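PDB 1MA1: superoxide dismutase [Fe], which catalyses the dismutation of superoxide radicals to hydrogen peroxide and molecular oxygen, using one iron ion bound in each subunit of a homotetramer. Local coordinates for residues C94-P98 against W189-W194; S99-Y105 against V197-F201; E119-A123 against F145-V149. All coordinates share one frame. Numbering follows the deposited sequence.

Contact 1: C94-P98 against W189-W194; sequences CGGEP and WNIVNW
The indole of Trp194 (chi1 -71°, chi2 116°) presents one face to Pro98, whose CD sits 3.7 Å from the centroid of the five-membered ring and 14° off its normal, a CH-pi contact; Pro98 CD to Trp194 CE2 is 3.6 Å. At the ring edge Trp194 NE1 donates to Gly96 O at 3.0 Å, so one tryptophan supplies both an apolar face and a polar rim. Both segments are mostly loop. CA atoms pair Gly95 with Asn190 (4.3 Å), Cys94 with Asn193 (5.1 Å) and Pro98 with Trp194 (5.3 Å). Gly95 N donates to Val192 O at 2.8 Å, and Gly95 CA makes a CH...O contact with Trp189 O at 3.3 Å. Gly95 (phi/psi 73/-151) suits this spot because a CB would clash with Asn190 O; Gly96 repeats the positive phi at 64/-157. Cys94 points its CB toward the other loop, 3.2 Å from Val192 O, and its m rotamer (chi1 -65°) puts SG 3.9 Å from Asn193 CA. Asn193 N-caps helix 194-202, OD1 accepting from Glu196 N. Phe116 of helix 113-125 touches Trp189 and Trp194. The loop between helices 64-86 and 100-110 thus joins that between helices 181-188 and 194-202 through two hydrogen bonds to backbone carbonyls, without a salt bridge.

Contact 2: S99-Y105 against V197-F201; sequences SGKLAEY and VEKRF
Helices 100-105 and 197-201 cross almost at right angles, 85° between their N-to-C directions, with 9.0 Å separating the axes; the nearest CA atoms are Leu102 and Glu198, 6.0 Å apart. Ser99 is extended (phi/psi -135/-176), and Gly100 has a positive phi of 70°, a conformation that glycine adopts easily. Leu102 (chi1 -178°, chi2 58°) points into the crossing: CD2 meets Val197 CG1 at 3.6 Å, while CD1 lies over the Phe201 ring, 4.3 Å from its centroid, as a CH-pi contact. Phe201 (chi1 -178°) reaches across and turns its edge to the face of Tyr105 (chi1 -88°), a T-shaped pair with centroids 5.0 Å apart, planes at 80° and Phe201 CZ 3.4 Å from Tyr105 CD1. A flat ring fits here because it offers Leu102 a face and Tyr105 an edge. Tyr105 OH bonds to Asp142, and Leu144 of strand 143-150 touches both rings. At the other end Glu198 (chi1 -80°, chi2 163°) extends so that OE2 accepts from Ser99 N at 3.0 Å. Apolar packing therefore joins two helices of the C-terminal domain, while a carboxylate satisfies a backbone NH beside the start of helix 100-110.

Contact 3: E119-A123 against F145-V149; sequences EFSQA and FIMQV
Ile146 is the apolar side chain most covered by this contact, rising from strand 145-149 toward helix 119-123 with chi1 -56° and chi2 -179°. That extended m,t rotamer carries CD1 to 3.8 Å from Phe120 N, 3.9 Å from Phe120 CD1 and 4.2 Å from Glu119 CB, while CG2 rests 3.9 Å from Ala123 CB. Ala123 suits its place because a methyl lets the strand come close: its CA is 5.9 Å from that of Gln148, against 6.9 Å for Phe120 and Ile146. The helix runs nearly parallel to the strand, 14° between N-to-C directions and 8.9 Å between axes. Phe120 (chi1 -164°, chi2 79°) meets Ile146 CD1 at its ring edge and continues over the sheet to Ala133, Leu164 and Leu166. Gln148 has chi1 -174° and chi2 -168°, an almost straight chain whose chi3 of 74° brings NE2 to donate to Ala123 O at 2.9 Å. Met147 points its CB away from the helix, as expected for the neighbour of Ile146 along a strand. Glu119 (chi1 -80°, chi2 -174°) sends its carboxylate to salt bridges with Arg115 and with Arg56 of the second subunit, whose Ile64 also packs on Ala123. This is helix-on-sheet packing within the alpha+beta C-terminal domain of iron/manganese superoxide dismutases. Its chemistry is an apolar core of Ile146, Phe120 and Ala123 bounded by an amide hydrogen bond and by a buried carboxylate whose charge is balanced partly across the subunit interface.

Overall arrangement
Along the chain the segments run 94-98, 99-105, 119-123, 145-149, 189-194 and 197-201, so contacts 1 and 2 interleave and both enclose contact 3. Contacts 1 and 2, with centres about 12 Å apart, are adjoining: Pro98 touches Glu198, and Trp194 packs on Leu102. Contact 3 lies about 17 Å between centres from each. It meets contact 1 where Trp189 packs on Phe120 and probably hydrogen-bonds to Ser121, but its nearest atoms are about 8 Å from contact 2. Helix 194-202 is thereby tied to helix 100-110 and the loop leading into it, and helix 113-125 to the three-stranded antiparallel sheet whose strand 164-167 bears the iron ligand Asp167.

Contact 1: C94-P98 against W189-W194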
# COMPACT_ATOMS: atom_id res chain seq x y z
N CYS A 94 -0.54 15.29 33.09
CA CYS A 94 -0.30 15.42 31.66
C CYS A 94 -1.41 16.22 31.00
O CYS A 94 -2.16 16.93 31.68
CB CYS A 94 -0.24 14.02 31.01
SG CYS A 94 1.14 12.99 31.56
N GLY A 95 -1.53 16.11 29.69
CA GLY A 95 -2.46 16.95 28.96
C GLY A 95 -1.91 18.37 28.91
O GLY A 95 -0.69 18.56 28.93
N GLY A 96 -2.81 19.35 28.85
CA GLY A 96 -2.39 20.72 28.66
C GLY A 96 -1.73 20.90 27.31
O GLY A 96 -1.97 20.11 26.38
N GLU A 97 -0.90 21.92 27.18
CA GLU A 97 -0.10 22.05 25.97
C GLU A 97 1.39 22.18 26.24
O GLU A 97 1.82 22.41 27.36
CB GLU A 97 -0.60 23.22 25.10
CG GLU A 97 -1.11 24.44 25.84
CD GLU A 97 -1.65 25.53 24.89
OE1 GLU A 97 -0.85 26.19 24.18
OE2 GLU A 97 -2.89 25.72 24.86
N PRO A 98 2.21 21.98 25.19
CA PRO A 98 3.66 21.92 25.40
C PRO A 98 4.24 23.30 25.65
O PRO A 98 3.58 24.31 25.44
CB PRO A 98 4.17 21.29 24.11
CG PRO A 98 3.19 21.84 23.08
CD PRO A 98 1.85 21.70 23.78
N TRP A 189 -6.00 13.95 24.13
CA TRP A 189 -5.30 15.19 24.45
C TRP A 189 -5.28 15.47 25.94
O TRP A 189 -4.53 16.33 26.41
CB TRP A 189 -5.94 16.37 23.70
CG TRP A 189 -5.84 16.23 22.22
CD1 TRP A 189 -6.83 15.88 21.36
CD2 TRP A 189 -4.65 16.38 21.43
NE1 TRP A 189 -6.34 15.81 20.07
CE2 TRP A 189 -5.00 16.11 20.09
CE3 TRP A 189 -3.32 16.71 21.73
CZ2 TRP A 189 -4.08 16.17 19.05
CZ3 TRP A 189 -2.40 16.77 20.69
CH2 TRP A 189 -2.79 16.50 19.36
N ASN A 190 -6.10 14.74 26.69
CA ASN A 190 -6.07 14.82 28.15
C ASN A 190 -4.89 14.09 28.76
O ASN A 190 -4.54 14.34 29.91
CB ASN A 190 -7.36 14.26 28.74
CG ASN A 190 -8.56 15.10 28.40
OD1 ASN A 190 -8.66 16.23 28.84
ND2 ASN A 190 -9.49 14.55 27.62
N ILE A 191 -4.29 13.17 28.01
CA ILE A 191 -3.26 12.33 28.58
C ILE A 191 -1.94 12.35 27.81
O ILE A 191 -1.04 11.56 28.11
CB ILE A 191 -3.76 10.88 28.70
CG1 ILE A 191 -4.41 10.43 27.38
CG2 ILE A 191 -4.76 10.80 29.83
CD1 ILE A 191 -4.73 8.95 27.30
N VAL A 192 -1.81 13.25 26.84
CA VAL A 192 -0.52 13.46 26.19
C VAL A 192 0.54 13.87 27.21
O VAL A 192 0.34 14.81 27.98
CB VAL A 192 -0.59 14.58 25.10
CG1 VAL A 192 0.69 14.59 24.25
CG2 VAL A 192 -1.79 14.36 24.23
N ASN A 193 1.67 13.18 27.21
CA ASN A 193 2.81 13.57 28.03
C ASN A 193 3.75 14.50 27.25
O ASN A 193 4.68 14.05 26.58
CB ASN A 193 3.57 12.32 28.48
CG ASN A 193 4.67 12.63 29.49
OD1 ASN A 193 5.15 13.75 29.58
ND2 ASN A 193 5.08 11.62 30.24
N TRP A 194 3.52 15.80 27.36
CA TRP A 194 4.34 16.76 26.62
C TRP A 194 5.79 16.81 27.10
O TRP A 194 6.69 17.14 26.33
CB TRP A 194 3.71 18.16 26.68
CG TRP A 194 2.45 18.27 25.88
CD1 TRP A 194 1.18 18.51 26.35
CD2 TRP A 194 2.31 18.07 24.46
NE1 TRP A 194 0.28 18.47 25.32
CE2 TRP A 194 0.94 18.20 24.15
CE3 TRP A 194 3.21 17.79 23.43
CZ2 TRP A 194 0.44 18.05 22.85
CZ3 TRP A 194 2.72 17.64 22.12
CH2 TRP A 194 1.34 17.78 21.85

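Contact 2: S99-Y105 against V197-F201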
# COMPACT_ATOMS: atom_id res chain seq x y z
N SER A 99 5.48 23.34 26.10
CA SER A 99 6.21 24.60 26.22
C SER A 99 7.62 24.48 25.66
O SER A 99 8.00 23.44 25.12
CB SER A 99 6.27 25.00 27.68
OG SER A 99 6.74 23.90 28.42
N GLY A 100 8.41 25.53 25.80
CA GLY A 100 9.77 25.47 25.33
C GLY A 100 9.83 25.44 23.81
O GLY A 100 8.91 25.92 23.14
N LYS A 101 10.91 24.88 23.27
CA LYS A 101 11.14 24.94 21.83
C LYS A 101 9.99 24.31 21.06
O LYS A 101 9.56 24.84 20.05
CB LYS A 101 12.45 24.26 21.45
CG LYS A 101 13.69 25.04 21.85
CD LYS A 101 14.95 24.37 21.32
CE LYS A 101 16.21 25.11 21.74
NZ LYS A 101 17.45 24.41 21.25
N LEU A 102 9.50 23.17 21.54
CA LEU A 102 8.43 22.47 20.87
C LEU A 102 7.25 23.42 20.70
O LEU A 102 6.67 23.52 19.62
CB LEU A 102 8.01 21.25 21.68
CG LEU A 102 6.90 20.44 21.02
CD1 LEU A 102 7.36 19.99 19.65
CD2 LEU A 102 6.54 19.25 21.88
N ALA A 103 6.90 24.12 21.77
CA ALA A 103 5.86 25.14 21.72
C ALA A 103 6.15 26.16 20.63
O ALA A 103 5.26 26.51 19.85
CB ALA A 103 5.74 25.83 23.07
N GLU A 104 7.39 26.64 20.58
CA GLU A 104 7.77 27.64 19.58
C GLU A 104 7.67 27.10 18.16
O GLU A 104 7.19 27.80 17.27
CB GLU A 104 9.18 28.15 19.83
CG GLU A 104 9.37 28.73 21.21
CD GLU A 104 10.79 29.18 21.48
OE1 GLU A 104 11.73 28.35 21.51
OE2 GLU A 104 10.97 30.40 21.68
N TYR A 105 8.11 25.87 17.94
CA TYR A 105 8.00 25.26 16.62
C TYR A 105 6.57 24.99 16.20
O TYR A 105 6.23 25.18 15.04
CB TYR A 105 8.80 23.97 16.54
CG TYR A 105 10.23 24.19 16.14
CD1 TYR A 105 11.20 24.51 17.07
CD2 TYR A 105 10.61 24.09 14.80
CE1 TYR A 105 12.53 24.74 16.68
CE2 TYR A 105 11.93 24.31 14.41
CZ TYR A 105 12.88 24.64 15.35
OH TYR A 105 14.18 24.84 14.97
N VAL A 197 7.55 14.30 24.91
CA VAL A 197 7.64 14.76 23.53
C VAL A 197 8.65 15.89 23.43
O VAL A 197 9.49 15.91 22.54
CB VAL A 197 6.28 15.27 23.00
CG1 VAL A 197 6.42 15.65 21.55
CG2 VAL A 197 5.22 14.21 23.14
N GLU A 198 8.57 16.83 24.37
CA GLU A 198 9.58 17.87 24.50
C GLU A 198 10.99 17.33 24.57
O GLU A 198 11.88 17.81 23.89
CB GLU A 198 9.29 18.73 25.73
CG GLU A 198 8.20 19.78 25.52
CD GLU A 198 7.64 20.33 26.82
OE1 GLU A 198 8.40 20.47 27.81
OE2 GLU A 198 6.43 20.62 26.86
N LYS A 199 11.20 16.31 25.40
CA LYS A 199 12.51 15.71 25.53
C LYS A 199 12.96 15.11 24.21
O LYS A 199 14.06 15.39 23.73
CB LYS A 199 12.49 14.64 26.61
CG LYS A 199 13.84 13.98 26.84
CD LYS A 199 13.74 12.89 27.91
CE LYS A 199 15.05 12.13 28.08
NZ LYS A 199 14.97 11.11 29.19
N ARG A 200 12.11 14.28 23.60
CA ARG A 200 12.41 13.71 22.29
C ARG A 200 12.82 14.78 21.28
O ARG A 200 13.74 14.58 20.48
CB ARG A 200 11.18 12.98 21.74
CG ARG A 200 10.70 11.82 22.62
CD ARG A 200 9.40 11.24 22.10
NE ARG A 200 9.00 10.08 22.88
CZ ARG A 200 7.87 9.42 22.68
NH1 ARG A 200 7.04 9.81 21.73
NH2 ARG A 200 7.56 8.37 23.44
N PHE A 201 12.14 15.92 21.31
CA PHE A 201 12.34 16.93 20.29
C PHE A 201 13.70 17.57 20.48
O PHE A 201 14.32 18.01 19.52
CB PHE A 201 11.24 18.00 20.39
CG PHE A 201 11.34 19.08 19.35
CD1 PHE A 201 11.55 18.76 18.01
CD2 PHE A 201 11.22 20.42 19.70
CE1 PHE A 201 11.64 19.79 17.02
CE2 PHE A 201 11.31 21.44 18.73
CZ PHE A 201 11.52 21.12 17.39

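Contact 3: E119-A123 against F145-V149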
# COMPACT_ATOMS: atom_id res chain seq x y z
N GLU A 119 -5.16 19.74 13.08
CA GLU A 119 -4.57 19.01 11.97
C GLU A 119 -4.16 17.60 12.40
O GLU A 119 -4.46 16.62 11.71
CB GLU A 119 -3.35 19.76 11.41
CG GLU A 119 -3.70 20.89 10.48
CD GLU A 119 -2.47 21.52 9.83
OE1 GLU A 119 -1.48 20.78 9.63
OE2 GLU A 119 -2.49 22.73 9.51
N PHE A 120 -3.50 17.49 13.55
CA PHE A 120 -3.06 16.19 14.07
C PHE A 120 -4.28 15.30 14.32
O PHE A 120 -4.22 14.09 14.10
CB PHE A 120 -2.30 16.37 15.38
CG PHE A 120 -1.51 15.16 15.79
CD1 PHE A 120 -0.27 14.89 15.20
CD2 PHE A 120 -2.01 14.28 16.75
CE1 PHE A 120 0.46 13.77 15.56
CE2 PHE A 120 -1.28 13.14 17.12
CZ PHE A 120 -0.05 12.88 16.52
N SER A 121 -5.37 15.91 14.78
CA SER A 121 -6.60 15.18 15.01
C SER A 121 -7.26 14.69 13.73
O SER A 121 -7.77 13.57 13.69
CB SER A 121 -7.58 16.06 15.80
OG SER A 121 -7.13 16.25 17.14
N GLN A 122 -7.23 15.51 12.68
CA GLN A 122 -7.73 15.08 11.39
C GLN A 122 -6.89 13.94 10.84
O GLN A 122 -7.41 13.01 10.20
CB GLN A 122 -7.70 16.22 10.39
CG GLN A 122 -8.57 17.41 10.69
CD GLN A 122 -8.62 18.38 9.51
OE1 GLN A 122 -8.78 19.58 9.70
NE2 GLN A 122 -8.50 17.85 8.29
N ALA A 123 -5.58 14.02 11.09
CA ALA A 123 -4.66 12.98 10.63
C ALA A 123 -5.01 11.66 11.27
O ALA A 123 -4.96 10.63 10.61
CB ALA A 123 -3.25 13.37 10.96
N PHE A 145 6.74 18.11 10.76
CA PHE A 145 5.84 17.43 9.82
C PHE A 145 4.90 16.51 10.60
O PHE A 145 5.29 15.91 11.60
CB PHE A 145 6.62 16.57 8.82
CG PHE A 145 7.37 17.35 7.77
CD1 PHE A 145 8.31 16.71 6.96
CD2 PHE A 145 7.13 18.71 7.58
CE1 PHE A 145 9.00 17.41 5.98
CE2 PHE A 145 7.82 19.43 6.59
CZ PHE A 145 8.75 18.78 5.79
N ILE A 146 3.68 16.37 10.12
CA ILE A 146 2.84 15.26 10.53
C ILE A 146 2.85 14.17 9.45
O ILE A 146 2.77 14.48 8.25
CB ILE A 146 1.39 15.74 10.80
CG1 ILE A 146 1.41 16.87 11.84
CG2 ILE A 146 0.50 14.57 11.25
CD1 ILE A 146 0.02 17.41 12.20
N MET A 147 2.96 12.91 9.84
CA MET A 147 2.66 11.85 8.88
C MET A 147 1.51 10.95 9.31
O MET A 147 1.29 10.72 10.50
CB MET A 147 3.91 11.00 8.54
CG MET A 147 4.99 10.91 9.61
SD MET A 147 6.48 9.93 9.16
CE MET A 147 7.28 11.07 8.28
N GLN A 148 0.75 10.47 8.33
CA GLN A 148 -0.35 9.56 8.62
C GLN A 148 0.06 8.17 8.20
O GLN A 148 0.09 7.88 7.02
CB GLN A 148 -1.61 9.97 7.87
CG GLN A 148 -2.81 9.17 8.24
CD GLN A 148 -3.96 9.39 7.30
OE1 GLN A 148 -3.95 8.90 6.16
NE2 GLN A 148 -4.95 10.16 7.76
N VAL A 149 0.39 7.32 9.16
CA VAL A 149 0.89 5.99 8.88
C VAL A 149 -0.27 5.02 8.80
O VAL A 149 -1.06 4.93 9.73
CB VAL A 149 1.80 5.51 9.98
CG1 VAL A 149 2.28 4.09 9.64
CG2 VAL A 149 2.95 6.52 10.17